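Nitrate/nitrite binding protein NrtA (Synechocystis sp., PDB 2G29) binds nitrate as the solute-binding protein of the NrtABCD ABC transporter, which takes up nitrate and probably also nitrite. Local coordinates at residues Ala41-Ala46 / Ile318-Trp323; Ile128-Asn133 / Met205-Val210; Lys157-Phe162 / Ile189-Ala194; Pro215-Asn220 / Phe289-Glu294; Gly224-Thr229 / Tyr304-Gly309. One frame throughout, in Å; residues are numbered along the deposited sequence.

Interactions 2, 3 and 5 reach one mixed sheet, ordered 187-190, 157-160, 207-211, 126-130, 225-229. Interaction 3 pairs the first two strands, interaction 2 the third and fourth, which are antiparallel, and interaction 5 packs a later loop on the outermost strand 225-229. The centres of interactions 2 and 3, and of 2 and 5, lie about 10 Å apart, those of 3 and 5 about 19 Å. Interaction 4 backs helix 214-221, which links strands 207-211 and 225-229 along the chain. Interaction 3 is nested within interaction 2, interactions 4 and 5 alternate, and interaction 1 encloses them all, bringing the late loop 318-323 to Asp44 beside the nitrate site.

Interaction 1: residues Ala41-Ala46 / Ile318-Trp323; sequences ALTDAA and IMQKYW
Gln320 turns CG anti to its carbonyl carbon (chi1 -79°) and then runs extended (chi2 -172°), which carries its amide to the short 3-10 segment 43-45. Asp44 instead holds CG in the crowded position between its backbone N and carbonyl carbon (chi1 49°), and the two side chains cross at about a right angle. Gln320 OE1 comes to 3.4 Å from Asp44 CB. The amide reaches the Asp44 backbone through water 1, which accepts from Gln320 NE2 at 2.7 Å and from Asp44 N at 3.1 Å. On the other branch of the amide, Tyr322 OH donates to Gln320 OE1 at 2.9 Å, approaching from above the carbonyl plane. The same hydroxyl lies 3.6 Å from Thr43 CG2, the two side chains crossing nearly perpendicularly, and Tyr322 CE2 is 4.1 Å from Asp44 CA. Gln320 NE2 also bonds to the backbone O of Gly125, so both ends of the amide are held and its rotation is fixed. An alanine here would cost the water its amide donor and Tyr322 OH its acceptor, and would probably loosen the loop 318-323 against Asp44. Asp44 OD2 forms a salt bridge with Lys240, a nitrate-binding residue. With four buried residues meeting, a neutral amide and one water serve the Asp44 backbone, while the carboxylate, balanced by Lys240, would probably hold that lysine beside the nitrate site.

Interaction 2: residues Ile128-Asn133 / Met205-Val210; sequences IQLGNN and MESFCV
Gln129 O is gripped by two donors: Ser207 OG at 2.8 Å and Phe208 N at 3.0 Å, each approaching from above the carbonyl plane. The hydroxyl gets there because Ser207 OG stands anti to its backbone N (chi1 -178°). Gln129 N returns a nearly straight bond to Phe208 O at 2.8 Å (N-H...O 172°), and Gly131 N donates to Glu206 O at 3.0 Å. Gln129 and Phe208 thus form an antiparallel hydrogen-bonded pair, flanked by the non-hydrogen-bonded pairs Ile128-Cys209 and Leu130-Ser207, between the central strand 207-211 and its neighbour 126-130 in the mixed sheet of this periplasmic binding-protein fold. Beyond the backbone, the Phe208 ring receives Gln129 CB over one face, 3.8 Å from its centroid, a CH-pi contact offset toward the rim. Gln129 then bends at chi2 (66°), bringing OE1 to 3.5 Å from Phe208 CE1. On the sheet face of Ile128, its CG1 meets Cys209 SG at 3.8 Å, and Cys209 in turn touches the nitrate-binding His167.

Interaction 3: residues Lys157-Phe162 / Ile189-Ala194; sequences KVAMTF and IVVPPA
Three backbone hydrogen bonds tie the segments in parallel register, Ala159 opposite Ile189 and Met160 opposite Val190. Ile189 N donates to Val158 O at 2.9 Å, lying in the carbonyl plane, and Ile189 O accepts from Met160 N at 2.9 Å, nearly along the C=O axis. Val191 N closes the set on Met160 O at 3.0 Å, again almost in line with the C=O (175°). Weaker CA-H...O contacts accompany them, Ala159 CA meeting Ile189 O and Val190 CA meeting Met160 O.

The apolar contacts divide between the two faces of the sheet. On one face, Ala159 CB touches both Ile189 CG1 and Val191 CG2, the latter at 3.8 Å. On the other face, Met160 takes the crowded first torsion (chi1 45°) and bends again at chi2 (72°), folding its tip back so that CE reaches Val190 CG2 at 3.7 Å. At the start of strand 157-160, the aliphatic part of Lys157 crosses Ile189 at about a right angle, with CD 3.8 Å from Ile189 CG2. At the other end, Thr161 CG2 meets the Pro193 ring at CG, 3.9 Å away.

Strands 157-160 and 187-190 are the parallel pair of a beta-alpha-beta unit whose crossover is helix 166-177. That helix packs on Val158, and helix 196-201 presents Met196 to Ala159 and Val191. Thr161 and Pro193 both touch Trp73, a nitrate-binding residue of helix 73-82.

Interaction 4: residues Pro215-Asn220 / Phe289-Glu294; sequences PLQTVN and FKVPFE
This is a sparse, partly buried contact in which one side of helix 214-221 leans on the loop that follows helix 276-284; the segments bury only 150 Å² between them, and their nearest CA atoms, those of Gln217 and Glu294, are 8.4 Å apart. Much of it converges on a single backbone carbonyl, Glu294 O. Leu216 brings CD2 to 3.5 Å from Glu294 O. One turn on, Asn220 ND2 lies 3.4 Å from the same Glu294 O. Water 3 bridges these two groups, donating to Glu294 O at 2.6 Å and accepting from Asn220 ND2 at 3.3 Å.

Gln217 extends from the helix, and the end of its amide passes obliquely by the loop, NE2 being 4.2 Å from Val291 CG1 and 4.3 Å from Pro292 CD. The stronger polar tie of both amides is Asp295, whose carboxylate accepts from Gln217 NE2 through OD2 and from Asn220 ND2 through OD1, so one side chain next to the loop segment clamps two positions of the helix.

Pro215 and Thr218 rest on strand 207-211 at Val210 and Phe208, Val197 of helix 196-201 touches Gln217 and Thr218, and Phe289 anchors the loop on Leu283 of helix 276-284.

Interaction 5: residues Gly224-Thr229 / Tyr304-Gly309; sequences GYQALT and YNFGNG
Phe306 lies against the Gln226 side chain, the amide and ring planes only 19° apart. Gln226 CG stands over one ring face, 3.9 Å from the centroid, in a CH-pi contact, and at the far end Phe306 CZ reaches Thr229 N at 3.6 Å. A straight hydrogen bond from Gln226 N to Phe306 O (2.9 Å, 179°) joins the two backbones. Thr229 crosses Tyr304 at about a right angle, with CG2 over the ring face, 4.3 Å from its centroid. Asn308 runs alongside Tyr225, pointing the same way, with ND2 over the centre of the Tyr225 ring while donating to the O of Lys135. An alanine at Phe306 would remove the ring facing Gln226 CG and would probably loosen the loop on strand 225-229. Asn305 OD1 accepts from Gly307 N in an Asx turn. Phe313 meets Phe306 edge-to-face, while strand 225-229, with a classic bulge at Ala227 and Leu228 opposite Ile128, borders strand 126-130, and helix 214-221 touches Gln226 through Pro215.

Interaction 1: residues Ala41-Ala46 / Ile318-Trp323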
# COMPACT_ATOMS: atom_id res chain seq x y z
N ALA A 41 -9.12 5.04 -4.30
CA ALA A 41 -9.48 6.11 -3.33
C ALA A 41 -9.00 5.77 -1.93
O ALA A 41 -9.75 5.18 -1.13
CB ALA A 41 -11.00 6.33 -3.33
N LEU A 42 -7.76 6.17 -1.68
CA LEU A 42 -7.02 5.94 -0.45
C LEU A 42 -6.09 7.13 -0.20
O LEU A 42 -5.51 7.64 -1.15
CB LEU A 42 -6.16 4.69 -0.59
CG LEU A 42 -6.98 3.42 -0.81
CD1 LEU A 42 -6.11 2.37 -1.48
CD2 LEU A 42 -7.53 2.94 0.51
N THR A 43 -5.91 7.50 1.06
CA THR A 43 -5.06 8.63 1.39
C THR A 43 -3.65 8.47 0.83
O THR A 43 -3.04 9.47 0.44
CB THR A 43 -5.00 8.83 2.89
OG1 THR A 43 -6.33 8.82 3.38
CG2 THR A 43 -4.36 10.20 3.21
N ASP A 44 -3.13 7.24 0.75
CA ASP A 44 -1.79 7.08 0.22
C ASP A 44 -1.64 7.26 -1.30
O ASP A 44 -0.55 7.13 -1.85
CB ASP A 44 -1.14 5.77 0.70
CG ASP A 44 -2.01 4.55 0.52
OD1 ASP A 44 -2.77 4.46 -0.45
OD2 ASP A 44 -1.87 3.65 1.37
N ALA A 45 -2.73 7.63 -1.97
CA ALA A 45 -2.69 8.02 -3.38
C ALA A 45 -2.44 9.53 -3.44
O ALA A 45 -2.25 10.07 -4.52
CB ALA A 45 -4.03 7.71 -4.05
N ALA A 46 -2.45 10.19 -2.27
CA ALA A 46 -2.29 11.66 -2.26
C ALA A 46 -1.18 12.23 -3.13
O ALA A 46 -1.41 13.20 -3.83
CB ALA A 46 -2.13 12.19 -0.83
N ILE A 318 3.77 6.37 13.66
CA ILE A 318 3.06 5.29 12.96
C ILE A 318 2.11 5.77 11.86
O ILE A 318 1.50 4.95 11.14
CB ILE A 318 2.30 4.35 13.94
CG1 ILE A 318 1.20 5.10 14.68
CG2 ILE A 318 3.29 3.78 14.96
CD1 ILE A 318 0.49 4.23 15.72
N MET A 319 1.97 7.08 11.71
CA MET A 319 1.09 7.62 10.67
C MET A 319 1.68 7.46 9.26
O MET A 319 2.87 7.18 9.10
CB MET A 319 0.79 9.09 10.93
CG MET A 319 1.98 10.02 10.71
SD MET A 319 1.67 11.70 11.29
CE MET A 319 0.39 12.22 10.15
N GLN A 320 0.87 7.66 8.23
CA GLN A 320 1.37 7.56 6.86
C GLN A 320 2.46 8.62 6.64
O GLN A 320 2.33 9.78 7.05
CB GLN A 320 0.22 7.70 5.86
CG GLN A 320 -0.59 6.44 5.67
CD GLN A 320 -1.59 6.55 4.53
OE1 GLN A 320 -1.43 7.39 3.64
NE2 GLN A 320 -2.67 5.80 4.35
N LYS A 321 3.55 8.19 6.03
CA LYS A 321 4.68 9.07 5.72
C LYS A 321 4.97 8.91 4.24
O LYS A 321 4.97 7.78 3.72
CB LYS A 321 5.91 8.67 6.54
CG LYS A 321 5.78 8.86 8.03
CD LYS A 321 6.93 8.11 8.72
CE LYS A 321 6.85 8.26 10.23
NZ LYS A 321 7.87 7.45 10.96
N TYR A 322 5.27 10.03 3.58
CA TYR A 322 5.52 10.07 2.14
C TYR A 322 6.94 10.51 1.82
O TYR A 322 7.34 10.43 0.68
CB TYR A 322 4.55 11.05 1.43
CG TYR A 322 3.10 10.84 1.83
CD1 TYR A 322 2.43 11.79 2.63
CD2 TYR A 322 2.43 9.67 1.51
CE1 TYR A 322 1.14 11.56 3.09
CE2 TYR A 322 1.14 9.43 1.96
CZ TYR A 322 0.50 10.38 2.76
OH TYR A 322 -0.75 10.14 3.28
N TRP A 323 7.69 10.97 2.81
CA TRP A 323 9.03 11.44 2.53
C TRP A 323 9.99 11.26 3.70
O TRP A 323 11.09 10.76 3.51
CB TRP A 323 8.98 12.91 2.12
CG TRP A 323 10.26 13.36 1.53
CD1 TRP A 323 11.23 14.16 2.12
CD2 TRP A 323 10.72 13.08 0.22
NE1 TRP A 323 12.25 14.38 1.23
CE2 TRP A 323 11.97 13.73 0.06
CE3 TRP A 323 10.21 12.33 -0.84
CZ2 TRP A 323 12.69 13.66 -1.11
CZ3 TRP A 323 10.92 12.26 -1.99
CH2 TRP A 323 12.16 12.91 -2.13
O HOH W 1 -4.31 4.93 2.45

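Interaction 2: residues Ile128-Asn133 / Met205-Val210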
# COMPACT_ATOMS: atom_id res chain seq x y z
N ILE A 128 -6.46 -2.69 10.50
CA ILE A 128 -7.15 -3.97 10.62
C ILE A 128 -8.34 -3.69 11.55
O ILE A 128 -8.15 -3.23 12.69
CB ILE A 128 -6.23 -5.07 11.20
CG1 ILE A 128 -5.13 -5.36 10.18
CG2 ILE A 128 -7.05 -6.32 11.54
CD1 ILE A 128 -4.10 -6.40 10.61
N GLN A 129 -9.53 -3.96 11.03
CA GLN A 129 -10.77 -3.73 11.74
C GLN A 129 -11.51 -5.01 12.03
O GLN A 129 -11.30 -6.04 11.38
CB GLN A 129 -11.70 -2.83 10.92
CG GLN A 129 -11.19 -1.40 10.78
CD GLN A 129 -9.91 -1.29 9.97
OE1 GLN A 129 -9.84 -1.71 8.80
NE2 GLN A 129 -8.88 -0.72 10.59
N LEU A 130 -12.38 -4.93 13.01
CA LEU A 130 -13.24 -6.07 13.41
C LEU A 130 -14.69 -5.60 13.45
O LEU A 130 -14.96 -4.43 13.74
CB LEU A 130 -12.86 -6.56 14.81
CG LEU A 130 -11.62 -7.42 14.78
CD1 LEU A 130 -10.97 -7.46 16.18
CD2 LEU A 130 -11.97 -8.83 14.29
N GLY A 131 -15.62 -6.50 13.14
CA GLY A 131 -17.02 -6.14 13.25
C GLY A 131 -17.42 -5.93 14.71
O GLY A 131 -16.70 -6.34 15.63
N ASN A 132 -18.56 -5.29 14.93
CA ASN A 132 -19.03 -5.02 16.28
C ASN A 132 -19.26 -6.26 17.12
O ASN A 132 -19.29 -6.18 18.37
CB ASN A 132 -20.32 -4.21 16.25
CG ASN A 132 -20.11 -2.83 15.73
OD1 ASN A 132 -19.05 -2.26 15.94
ND2 ASN A 132 -21.12 -2.28 15.06
N ASN A 133 -19.42 -7.41 16.48
CA ASN A 133 -19.62 -8.64 17.26
C ASN A 133 -18.39 -9.00 18.09
O ASN A 133 -18.45 -9.90 18.93
CB ASN A 133 -19.98 -9.82 16.36
CG ASN A 133 -21.37 -9.69 15.80
OD1 ASN A 133 -22.21 -9.00 16.37
ND2 ASN A 133 -21.63 -10.36 14.69
N MET A 205 -17.95 -10.12 6.26
CA MET A 205 -16.71 -10.64 6.82
C MET A 205 -16.62 -10.25 8.30
O MET A 205 -17.26 -9.31 8.74
CB MET A 205 -15.47 -10.08 6.09
CG MET A 205 -15.26 -8.57 6.20
SD MET A 205 -16.43 -7.54 5.27
CE MET A 205 -15.42 -6.00 5.07
N GLU A 206 -15.79 -10.97 9.05
CA GLU A 206 -15.59 -10.75 10.49
C GLU A 206 -14.56 -9.69 10.78
O GLU A 206 -14.62 -8.99 11.80
CB GLU A 206 -15.07 -12.03 11.17
CG GLU A 206 -15.92 -13.27 10.93
CD GLU A 206 -17.38 -13.05 11.26
OE1 GLU A 206 -18.22 -13.31 10.37
OE2 GLU A 206 -17.68 -12.60 12.38
N SER A 207 -13.59 -9.58 9.86
CA SER A 207 -12.46 -8.66 10.03
C SER A 207 -12.00 -8.24 8.64
O SER A 207 -12.28 -8.94 7.66
CB SER A 207 -11.30 -9.40 10.76
OG SER A 207 -10.18 -8.57 11.00
N PHE A 208 -11.27 -7.13 8.56
CA PHE A 208 -10.78 -6.67 7.27
C PHE A 208 -9.58 -5.75 7.41
O PHE A 208 -9.39 -5.10 8.44
CB PHE A 208 -11.90 -6.00 6.44
CG PHE A 208 -12.49 -4.73 7.04
CD1 PHE A 208 -12.11 -3.48 6.54
CD2 PHE A 208 -13.51 -4.77 8.02
CE1 PHE A 208 -12.76 -2.30 7.00
CE2 PHE A 208 -14.13 -3.61 8.46
CZ PHE A 208 -13.75 -2.36 7.94
N CYS A 209 -8.80 -5.67 6.35
CA CYS A 209 -7.62 -4.82 6.33
C CYS A 209 -7.68 -3.97 5.08
O CYS A 209 -7.87 -4.51 3.97
CB CYS A 209 -6.36 -5.69 6.33
SG CYS A 209 -4.83 -4.75 6.42
N VAL A 210 -7.51 -2.65 5.26
CA VAL A 210 -7.65 -1.69 4.15
C VAL A 210 -6.94 -0.39 4.56
O VAL A 210 -6.73 -0.14 5.73
CB VAL A 210 -9.18 -1.41 3.90
CG1 VAL A 210 -9.80 -0.73 5.15
CG2 VAL A 210 -9.41 -0.54 2.67
O HOH W 2 -19.28 -10.43 12.39

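Interaction 3: residues Lys157-Phe162 / Ile189-Ala194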
# COMPACT_ATOMS: atom_id res chain seq x y z
N LYS A 157 -15.07 -15.31 7.26
CA LYS A 157 -14.26 -14.70 6.23
C LYS A 157 -13.55 -13.47 6.77
O LYS A 157 -14.04 -12.77 7.66
CB LYS A 157 -15.14 -14.23 5.06
CG LYS A 157 -16.06 -15.28 4.41
CD LYS A 157 -15.26 -16.46 3.89
CE LYS A 157 -16.14 -17.43 3.09
NZ LYS A 157 -15.34 -18.59 2.55
N VAL A 158 -12.36 -13.21 6.24
CA VAL A 158 -11.68 -11.96 6.59
C VAL A 158 -11.40 -11.31 5.22
O VAL A 158 -10.99 -11.98 4.25
CB VAL A 158 -10.39 -12.16 7.38
CG1 VAL A 158 -10.69 -12.96 8.66
CG2 VAL A 158 -9.38 -12.85 6.56
N ALA A 159 -11.65 -10.01 5.11
CA ALA A 159 -11.46 -9.36 3.82
C ALA A 159 -10.15 -8.61 3.67
O ALA A 159 -9.68 -7.96 4.61
CB ALA A 159 -12.60 -8.38 3.54
N MET A 160 -9.58 -8.73 2.48
CA MET A 160 -8.35 -8.04 2.12
C MET A 160 -8.59 -7.48 0.73
O MET A 160 -9.68 -7.62 0.16
CB MET A 160 -7.12 -8.92 2.26
CG MET A 160 -7.21 -10.33 1.70
SD MET A 160 -7.20 -10.32 -0.12
CE MET A 160 -7.31 -12.12 -0.48
N THR A 161 -7.58 -6.81 0.19
CA THR A 161 -7.80 -6.02 -1.02
C THR A 161 -7.38 -6.58 -2.38
O THR A 161 -7.76 -6.03 -3.40
CB THR A 161 -7.08 -4.68 -0.81
OG1 THR A 161 -5.70 -4.96 -0.64
CG2 THR A 161 -7.59 -3.97 0.43
N PHE A 162 -6.58 -7.63 -2.37
CA PHE A 162 -6.08 -8.25 -3.59
C PHE A 162 -5.25 -9.43 -3.13
O PHE A 162 -4.47 -9.30 -2.18
CB PHE A 162 -5.13 -7.29 -4.36
CG PHE A 162 -4.79 -7.79 -5.74
CD1 PHE A 162 -5.73 -7.72 -6.77
CD2 PHE A 162 -3.56 -8.38 -5.99
CE1 PHE A 162 -5.45 -8.25 -8.03
CE2 PHE A 162 -3.26 -8.91 -7.26
CZ PHE A 162 -4.20 -8.84 -8.27
N ILE A 189 -11.15 -13.25 1.65
CA ILE A 189 -11.97 -12.87 0.50
C ILE A 189 -11.46 -11.50 0.05
O ILE A 189 -10.86 -10.77 0.84
CB ILE A 189 -13.49 -12.75 0.80
CG1 ILE A 189 -13.79 -11.71 1.90
CG2 ILE A 189 -14.03 -14.13 1.22
CD1 ILE A 189 -15.32 -11.41 2.02
N VAL A 190 -11.68 -11.17 -1.22
CA VAL A 190 -11.26 -9.87 -1.75
C VAL A 190 -12.45 -8.91 -1.81
O VAL A 190 -13.50 -9.29 -2.34
CB VAL A 190 -10.74 -10.01 -3.18
CG1 VAL A 190 -10.40 -8.62 -3.75
CG2 VAL A 190 -9.51 -10.90 -3.20
N VAL A 191 -12.27 -7.70 -1.28
CA VAL A 191 -13.30 -6.65 -1.36
C VAL A 191 -12.56 -5.36 -1.81
O VAL A 191 -11.51 -5.01 -1.26
CB VAL A 191 -13.98 -6.37 0.04
CG1 VAL A 191 -14.96 -5.22 -0.09
CG2 VAL A 191 -14.72 -7.63 0.53
N PRO A 192 -13.08 -4.66 -2.83
CA PRO A 192 -12.41 -3.41 -3.26
C PRO A 192 -12.32 -2.45 -2.05
O PRO A 192 -13.26 -2.35 -1.26
CB PRO A 192 -13.34 -2.86 -4.35
CG PRO A 192 -13.99 -4.11 -4.92
CD PRO A 192 -14.25 -4.97 -3.69
N PRO A 193 -11.21 -1.71 -1.93
CA PRO A 193 -11.06 -0.80 -0.79
C PRO A 193 -12.23 0.12 -0.49
O PRO A 193 -12.65 0.20 0.67
CB PRO A 193 -9.79 -0.01 -1.14
CG PRO A 193 -8.95 -1.09 -1.83
CD PRO A 193 -9.99 -1.76 -2.75
N ALA A 194 -12.77 0.77 -1.52
CA ALA A 194 -13.87 1.69 -1.30
C ALA A 194 -15.18 1.01 -0.96
O ALA A 194 -16.18 1.69 -0.71
CB ALA A 194 -14.03 2.57 -2.53

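Interaction 4: residues Pro215-Asn220 / Phe289-Glu294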
# COMPACT_ATOMS: atom_id res chain seq x y z
N PRO A 215 -10.43 2.87 7.62
CA PRO A 215 -10.46 2.41 9.03
C PRO A 215 -11.15 3.50 9.87
O PRO A 215 -11.98 3.20 10.71
CB PRO A 215 -8.98 2.29 9.38
CG PRO A 215 -8.36 1.84 8.03
CD PRO A 215 -9.06 2.80 7.07
N LEU A 216 -10.81 4.76 9.67
CA LEU A 216 -11.44 5.80 10.47
C LEU A 216 -12.92 5.92 10.12
O LEU A 216 -13.74 6.16 11.01
CB LEU A 216 -10.73 7.14 10.29
CG LEU A 216 -11.36 8.33 11.08
CD1 LEU A 216 -11.55 8.02 12.56
CD2 LEU A 216 -10.46 9.55 10.95
N GLN A 217 -13.28 5.76 8.84
CA GLN A 217 -14.67 5.87 8.49
C GLN A 217 -15.46 4.77 9.19
O GLN A 217 -16.58 4.96 9.62
CB GLN A 217 -14.86 5.78 6.98
CG GLN A 217 -16.36 5.83 6.63
CD GLN A 217 -16.62 5.94 5.15
OE1 GLN A 217 -16.91 4.95 4.49
NE2 GLN A 217 -16.49 7.16 4.62
N THR A 218 -14.85 3.59 9.31
CA THR A 218 -15.51 2.47 9.99
C THR A 218 -15.85 2.85 11.43
O THR A 218 -16.98 2.58 11.91
CB THR A 218 -14.56 1.25 10.02
OG1 THR A 218 -14.32 0.79 8.68
CG2 THR A 218 -15.18 0.12 10.80
N VAL A 219 -14.87 3.46 12.11
CA VAL A 219 -15.03 3.91 13.49
C VAL A 219 -16.08 5.01 13.58
O VAL A 219 -17.03 4.95 14.39
CB VAL A 219 -13.68 4.41 14.05
CG1 VAL A 219 -13.89 5.14 15.39
CG2 VAL A 219 -12.73 3.22 14.26
N ASN A 220 -15.96 6.02 12.73
CA ASN A 220 -16.90 7.11 12.80
C ASN A 220 -18.33 6.73 12.47
O ASN A 220 -19.25 7.33 13.02
CB ASN A 220 -16.43 8.30 11.92
CG ASN A 220 -15.22 9.03 12.49
OD1 ASN A 220 -14.93 8.92 13.65
ND2 ASN A 220 -14.52 9.80 11.65
N PHE A 289 -12.03 11.69 -3.65
CA PHE A 289 -12.60 10.58 -2.87
C PHE A 289 -14.08 10.69 -2.59
O PHE A 289 -14.74 9.67 -2.38
CB PHE A 289 -11.93 10.42 -1.49
CG PHE A 289 -10.45 10.15 -1.52
CD1 PHE A 289 -9.74 10.11 -0.32
CD2 PHE A 289 -9.76 9.95 -2.71
CE1 PHE A 289 -8.35 9.89 -0.30
CE2 PHE A 289 -8.37 9.73 -2.69
CZ PHE A 289 -7.69 9.70 -1.49
N LYS A 290 -14.59 11.93 -2.53
CA LYS A 290 -16.00 12.15 -2.17
C LYS A 290 -16.23 11.45 -0.80
O LYS A 290 -17.17 10.65 -0.63
CB LYS A 290 -16.92 11.57 -3.25
CG LYS A 290 -18.36 11.93 -3.06
CD LYS A 290 -18.51 13.38 -2.72
CE LYS A 290 -19.96 13.72 -2.44
NZ LYS A 290 -20.08 15.08 -1.82
N VAL A 291 -15.38 11.79 0.16
CA VAL A 291 -15.39 11.23 1.52
C VAL A 291 -15.36 12.40 2.51
O VAL A 291 -14.65 13.36 2.29
CB VAL A 291 -14.09 10.35 1.72
CG1 VAL A 291 -13.85 10.05 3.19
CG2 VAL A 291 -14.20 9.03 0.92
N PRO A 292 -16.17 12.34 3.58
CA PRO A 292 -16.14 13.45 4.56
C PRO A 292 -14.72 13.76 5.02
O PRO A 292 -13.95 12.84 5.29
CB PRO A 292 -17.03 12.94 5.71
CG PRO A 292 -17.22 11.44 5.41
CD PRO A 292 -17.16 11.32 3.94
N PHE A 293 -14.39 15.06 5.13
CA PHE A 293 -13.08 15.52 5.61
C PHE A 293 -12.73 14.88 6.97
O PHE A 293 -11.58 14.49 7.22
CB PHE A 293 -13.16 17.07 5.75
CG PHE A 293 -11.90 17.72 6.24
CD1 PHE A 293 -10.85 18.00 5.36
CD2 PHE A 293 -11.77 18.08 7.59
CE1 PHE A 293 -9.68 18.64 5.82
CE2 PHE A 293 -10.61 18.71 8.06
CZ PHE A 293 -9.55 18.99 7.16
N GLU A 294 -13.76 14.73 7.82
CA GLU A 294 -13.60 14.14 9.14
C GLU A 294 -13.11 12.69 9.17
O GLU A 294 -12.59 12.23 10.18
CB GLU A 294 -14.93 14.22 9.91
CG GLU A 294 -15.26 15.64 10.44
CD GLU A 294 -15.70 16.61 9.38
OE1 GLU A 294 -15.66 17.83 9.67
OE2 GLU A 294 -16.12 16.21 8.26
O HOH W 3 -12.76 12.33 12.81

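Interaction 5: residues Gly224-Thr229 / Tyr304-Gly309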
# COMPACT_ATOMS: atom_id res chain seq x y z
N GLY A 224 -17.91 -0.83 13.15
CA GLY A 224 -16.82 -1.74 13.50
C GLY A 224 -15.84 -0.98 14.36
O GLY A 224 -16.05 0.20 14.64
N TYR A 225 -14.80 -1.66 14.84
CA TYR A 225 -13.74 -0.97 15.59
C TYR A 225 -12.38 -1.40 15.04
O TYR A 225 -12.28 -2.35 14.27
CB TYR A 225 -13.84 -1.23 17.11
CG TYR A 225 -13.43 -2.61 17.59
CD1 TYR A 225 -12.16 -2.81 18.14
CD2 TYR A 225 -14.34 -3.67 17.58
CE1 TYR A 225 -11.81 -4.04 18.68
CE2 TYR A 225 -14.00 -4.91 18.11
CZ TYR A 225 -12.75 -5.09 18.66
OH TYR A 225 -12.39 -6.29 19.24
N GLN A 226 -11.35 -0.66 15.40
CA GLN A 226 -10.02 -0.93 14.89
C GLN A 226 -9.14 -1.65 15.88
O GLN A 226 -9.03 -1.22 17.02
CB GLN A 226 -9.35 0.38 14.44
CG GLN A 226 -7.96 0.18 13.80
CD GLN A 226 -7.54 1.31 12.85
OE1 GLN A 226 -6.46 1.27 12.26
NE2 GLN A 226 -8.40 2.27 12.68
N ALA A 227 -8.54 -2.75 15.43
CA ALA A 227 -7.64 -3.55 16.26
C ALA A 227 -6.25 -2.91 16.31
O ALA A 227 -5.62 -2.84 17.36
CB ALA A 227 -7.56 -4.98 15.70
N LEU A 228 -5.79 -2.40 15.16
CA LEU A 228 -4.47 -1.78 15.09
C LEU A 228 -4.34 -1.03 13.77
O LEU A 228 -5.14 -1.25 12.84
CB LEU A 228 -3.37 -2.87 15.12
CG LEU A 228 -3.47 -3.88 13.96
CD1 LEU A 228 -2.57 -3.45 12.81
CD2 LEU A 228 -3.05 -5.27 14.47
N THR A 229 -3.36 -0.13 13.75
CA THR A 229 -2.95 0.58 12.54
C THR A 229 -1.64 -0.16 12.19
O THR A 229 -0.86 -0.56 13.06
CB THR A 229 -2.81 2.09 12.78
OG1 THR A 229 -2.51 2.72 11.53
CG2 THR A 229 -1.72 2.40 13.82
N TYR A 304 -5.32 8.98 16.56
CA TYR A 304 -6.01 7.71 16.44
C TYR A 304 -7.15 7.37 17.38
O TYR A 304 -6.93 7.18 18.59
CB TYR A 304 -5.00 6.56 16.55
CG TYR A 304 -4.07 6.45 15.37
CD1 TYR A 304 -2.80 7.05 15.35
CD2 TYR A 304 -4.49 5.76 14.23
CE1 TYR A 304 -1.98 6.97 14.23
CE2 TYR A 304 -3.66 5.67 13.09
CZ TYR A 304 -2.42 6.27 13.10
OH TYR A 304 -1.60 6.21 12.00
N ASN A 305 -8.36 7.30 16.84
CA ASN A 305 -9.51 6.84 17.61
C ASN A 305 -9.87 5.48 16.98
O ASN A 305 -10.34 5.42 15.83
CB ASN A 305 -10.71 7.81 17.49
CG ASN A 305 -11.97 7.25 18.14
OD1 ASN A 305 -11.90 6.35 18.99
ND2 ASN A 305 -13.12 7.77 17.78
N PHE A 306 -9.63 4.41 17.74
CA PHE A 306 -9.92 3.05 17.29
C PHE A 306 -11.36 2.61 17.61
O PHE A 306 -11.76 1.52 17.23
CB PHE A 306 -8.96 2.02 17.92
CG PHE A 306 -7.55 2.04 17.37
CD1 PHE A 306 -7.19 2.81 16.25
CD2 PHE A 306 -6.59 1.23 17.95
CE1 PHE A 306 -5.86 2.73 15.73
CE2 PHE A 306 -5.29 1.17 17.43
CZ PHE A 306 -4.93 1.92 16.32
N GLY A 307 -12.14 3.45 18.29
CA GLY A 307 -13.50 3.07 18.61
C GLY A 307 -13.60 2.12 19.79
O GLY A 307 -12.62 1.90 20.51
N ASN A 308 -14.78 1.56 19.99
CA ASN A 308 -15.02 0.60 21.05
C ASN A 308 -14.63 1.13 22.43
O ASN A 308 -14.13 0.37 23.26
CB ASN A 308 -14.24 -0.68 20.77
CG ASN A 308 -14.76 -1.84 21.54
OD1 ASN A 308 -15.94 -1.85 21.93
ND2 ASN A 308 -13.91 -2.83 21.78
N GLY A 309 -14.85 2.42 22.63
CA GLY A 309 -14.56 3.02 23.92
C GLY A 309 -13.10 3.27 24.25
O GLY A 309 -12.80 3.85 25.30
O HOH W 4 -16.27 1.53 17.18